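Local coordinates for anti-sigma-factor antagonist (stas) domain protein (Moorella thermoacetica, PDB 3ZXN) that probably acts as the RsbS scaffold component of the bacterial stressosome, a STAS-domain protein in a signalling system adapted to control secondary messengers, at residues T61-I65 / L91-L96. The protein carries 1 engineered substitution. Numbering follows the deposited sequence.
Sequences TRVLI and LTEMGL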
ATOM      1  N   THR A  61      -0.987   0.168  10.719  1.00 35.67           N
ATOM      2  CA  THR A  61       0.185   1.008  10.528  1.00 37.77           C
ATOM      3  C   THR A  61       1.453   0.167  10.427  1.00 39.06           C
ATOM      4  O   THR A  61       2.319   0.414   9.585  1.00 29.63           O
ATOM      5  CB  THR A  61       0.357   2.030  11.667  1.00 39.97           C
ATOM      6  OG1 THR A  61      -0.767   2.914  11.697  1.00 40.53           O
ATOM      7  CG2 THR A  61       1.628   2.849  11.451  1.00 42.29           C
ATOM      8  N   ARG A  62       1.568  -0.823  11.304  1.00 39.50           N
ATOM      9  CA  ARG A  62       2.772  -1.646  11.339  1.00 38.57           C
ATOM     10  C   ARG A  62       2.867  -2.497  10.083  1.00 30.95           C
ATOM     11  O   ARG A  62       3.948  -2.680   9.539  1.00 33.37           O
ATOM     12  CB  ARG A  62       2.829  -2.500  12.614  1.00 43.81           C
ATOM     13  CG  ARG A  62       3.209  -1.691  13.855  1.00 55.21           C
ATOM     14  CD  ARG A  62       2.667  -2.301  15.158  1.00 69.81           C
ATOM     15  NE  ARG A  62       3.381  -3.510  15.567  1.00 78.02           N
ATOM     16  CZ  ARG A  62       2.846  -4.728  15.586  1.00 82.94           C
ATOM     17  NH1 ARG A  62       1.579  -4.908  15.224  1.00 73.32           N
ATOM     18  NH2 ARG A  62       3.575  -5.767  15.973  1.00 82.61           N
ATOM     19  N   VAL A  63       1.730  -3.006   9.623  1.00 31.13           N
ATOM     20  CA  VAL A  63       1.664  -3.708   8.347  1.00 31.80           C
ATOM     21  C   VAL A  63       2.117  -2.820   7.175  1.00 35.53           C
ATOM     22  O   VAL A  63       2.892  -3.254   6.312  1.00 28.63           O
ATOM     23  CB  VAL A  63       0.256  -4.234   8.088  1.00 38.85           C
ATOM     24  CG1 VAL A  63       0.057  -4.502   6.607  1.00 40.31           C
ATOM     25  CG2 VAL A  63       0.003  -5.492   8.921  1.00 40.22           C
ATOM     26  N   LEU A  64       1.634  -1.577   7.149  1.00 31.36           N
ATOM     27  CA  LEU A  64       2.064  -0.624   6.131  1.00 29.99           C
ATOM     28  C   LEU A  64       3.550  -0.280   6.234  1.00 32.70           C
ATOM     29  O   LEU A  64       4.215  -0.121   5.215  1.00 25.98           O
ATOM     30  CB  LEU A  64       1.215   0.648   6.161  1.00 29.92           C
ATOM     31  CG  LEU A  64      -0.251   0.444   5.781  1.00 31.92           C
ATOM     32  CD1 LEU A  64      -1.033   1.741   5.960  1.00 35.38           C
ATOM     33  CD2 LEU A  64      -0.363  -0.060   4.334  1.00 29.41           C
ATOM     34  N   ILE A  65       4.079  -0.165   7.452  1.00 25.28           N
ATOM     35  CA  ILE A  65       5.515   0.074   7.585  1.00 28.94           C
ATOM     36  C   ILE A  65       6.328  -1.119   7.057  1.00 26.76           C
ATOM     37  O   ILE A  65       7.352  -0.928   6.396  1.00 25.72           O
ATOM     38  CB  ILE A  65       5.936   0.429   9.048  1.00 28.99           C
ATOM     39  CG1 ILE A  65       5.270   1.728   9.508  1.00 34.23           C
ATOM     40  CG2 ILE A  65       7.449   0.560   9.154  1.00 37.59           C
ATOM     41  CD1 ILE A  65       5.415   2.013  11.013  1.00 32.57           C
ATOM     42  N   LEU A  91      -1.078   7.983  11.072  1.00 35.22           N
ATOM     43  CA  LEU A  91       0.005   7.190  10.477  1.00 37.60           C
ATOM     44  C   LEU A  91       1.400   7.722  10.831  1.00 35.43           C
ATOM     45  O   LEU A  91       2.312   6.960  11.182  1.00 32.77           O
ATOM     46  CB  LEU A  91      -0.147   7.140   8.950  1.00 31.86           C
ATOM     47  CG  LEU A  91      -1.356   6.348   8.438  1.00 32.74           C
ATOM     48  CD1 LEU A  91      -1.579   6.552   6.925  1.00 32.03           C
ATOM     49  CD2 LEU A  91      -1.194   4.867   8.778  1.00 35.18           C
ATOM     50  N   THR A  92       1.566   9.032  10.706  1.00 32.63           N
ATOM     51  CA  THR A  92       2.838   9.678  10.982  1.00 32.18           C
ATOM     52  C   THR A  92       3.191   9.545  12.473  1.00 40.58           C
ATOM     53  O   THR A  92       4.348   9.361  12.827  1.00 35.43           O
ATOM     54  CB  THR A  92       2.791  11.167  10.573  1.00 37.33           C
ATOM     55  OG1 THR A  92       2.639  11.270   9.152  1.00 39.21           O
ATOM     56  CG2 THR A  92       4.059  11.890  10.986  1.00 43.18           C
ATOM     57  N   GLU A  93       2.182   9.630  13.332  1.00 43.13           N
ATOM     58  CA  GLU A  93       2.392   9.544  14.772  1.00 44.94           C
ATOM     59  C   GLU A  93       2.780   8.137  15.171  1.00 50.39           C
ATOM     60  O   GLU A  93       3.450   7.928  16.180  1.00 47.04           O
ATOM     61  CB  GLU A  93       1.137   9.975  15.534  1.00 46.55           C
ATOM     62  CG  GLU A  93       0.914  11.478  15.544  1.00 52.33           C
ATOM     63  CD  GLU A  93      -0.390  11.876  16.212  1.00 61.49           C
ATOM     64  OE1 GLU A  93      -1.232  10.983  16.462  1.00 60.44           O
ATOM     65  OE2 GLU A  93      -0.575  13.086  16.480  1.00 58.30           O
ATOM     66  N   MET A  94       2.367   7.165  14.369  1.00 47.55           N
ATOM     67  CA  MET A  94       2.691   5.776  14.656  1.00 37.07           C
ATOM     68  C   MET A  94       3.967   5.293  13.949  1.00 39.28           C
ATOM     69  O   MET A  94       4.294   4.110  14.005  1.00 39.35           O
ATOM     70  CB  MET A  94       1.487   4.877  14.344  1.00 43.98           C
ATOM     71  CG  MET A  94       0.290   5.134  15.270  1.00 47.47           C
ATOM     72  SD  MET A  94      -1.264   4.357  14.758  1.00 59.49           S
ATOM     73  CE  MET A  94      -2.291   4.704  16.190  1.00 65.24           C
ATOM     74  N   GLY A  95       4.678   6.204  13.279  1.00 36.75           N
ATOM     75  CA  GLY A  95       5.983   5.890  12.709  1.00 38.49           C
ATOM     76  C   GLY A  95       6.126   5.734  11.190  1.00 39.29           C
ATOM     77  O   GLY A  95       7.225   5.457  10.688  1.00 33.80           O
ATOM     78  N   LEU A  96       5.038   5.903  10.446  1.00 35.83           N
ATOM     79  CA  LEU A  96       5.122   5.796   8.982  1.00 29.49           C
ATOM     80  C   LEU A  96       5.557   7.141   8.390  1.00 30.61           C
ATOM     81  O   LEU A  96       4.880   8.151   8.580  1.00 36.19           O
ATOM     82  CB  LEU A  96       3.778   5.341   8.386  1.00 33.44           C
ATOM     83  CG  LEU A  96       3.737   4.997   6.882  1.00 34.73           C
ATOM     84  CD1 LEU A  96       4.611   3.795   6.582  1.00 29.89           C
ATOM     85  CD2 LEU A  96       2.315   4.727   6.409  1.00 32.10           C
TER
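The hydroxyl of Thr-61 faces the sulfur of Met-94 rather than a polar partner across the contact, at the point where a neighbouring helix comes to its end. Thr-61 OG1 lies 3.4 Å from Met-94 SD, while the methyl Thr-61 CG2 presses on Met-94 CB at 3.5 Å, the methionine chain lying nearly perpendicular to the threonine's. OG1 sits beside the backbone N (chi1 -62°), with CG2 anti to it, and hydrogen-bonds to the carbonyl O of Asp-57, four residues earlier and just before the helix, which satisfies the hydroxyl although it also faces the CD2 methyl of Leu-91. A glycine in its place would take away both branches, would probably open a gap beside Met-94 and Leu-91 and would probably leave Asp-57 O without this hydroxyl. One turn on, Ile-65 and Leu-96 run alongside one another, pointing opposite ways, with Ile-65 CG1 within 3.6 Å of Leu-96 CD1. Ile-65 CD1 reaches the backbone at Gly-95 C (3.8 Å). Leu-64 CB meets Leu-96 CD2 at 4.2 Å, and both leucines also touch Leu-80 of strand 78-81. No hydrogen bond joins the segments; the helix end is held within its own segment, by Leu-96 N to Leu-91 O (3.0 Å) and Gly-95 N to Thr-92 O. Helix 58-74 of the STAS domain thus packs against a worked example of the Schellman motif, Gly-95 at positive phi being the C-prime residue that closes helix 85-93.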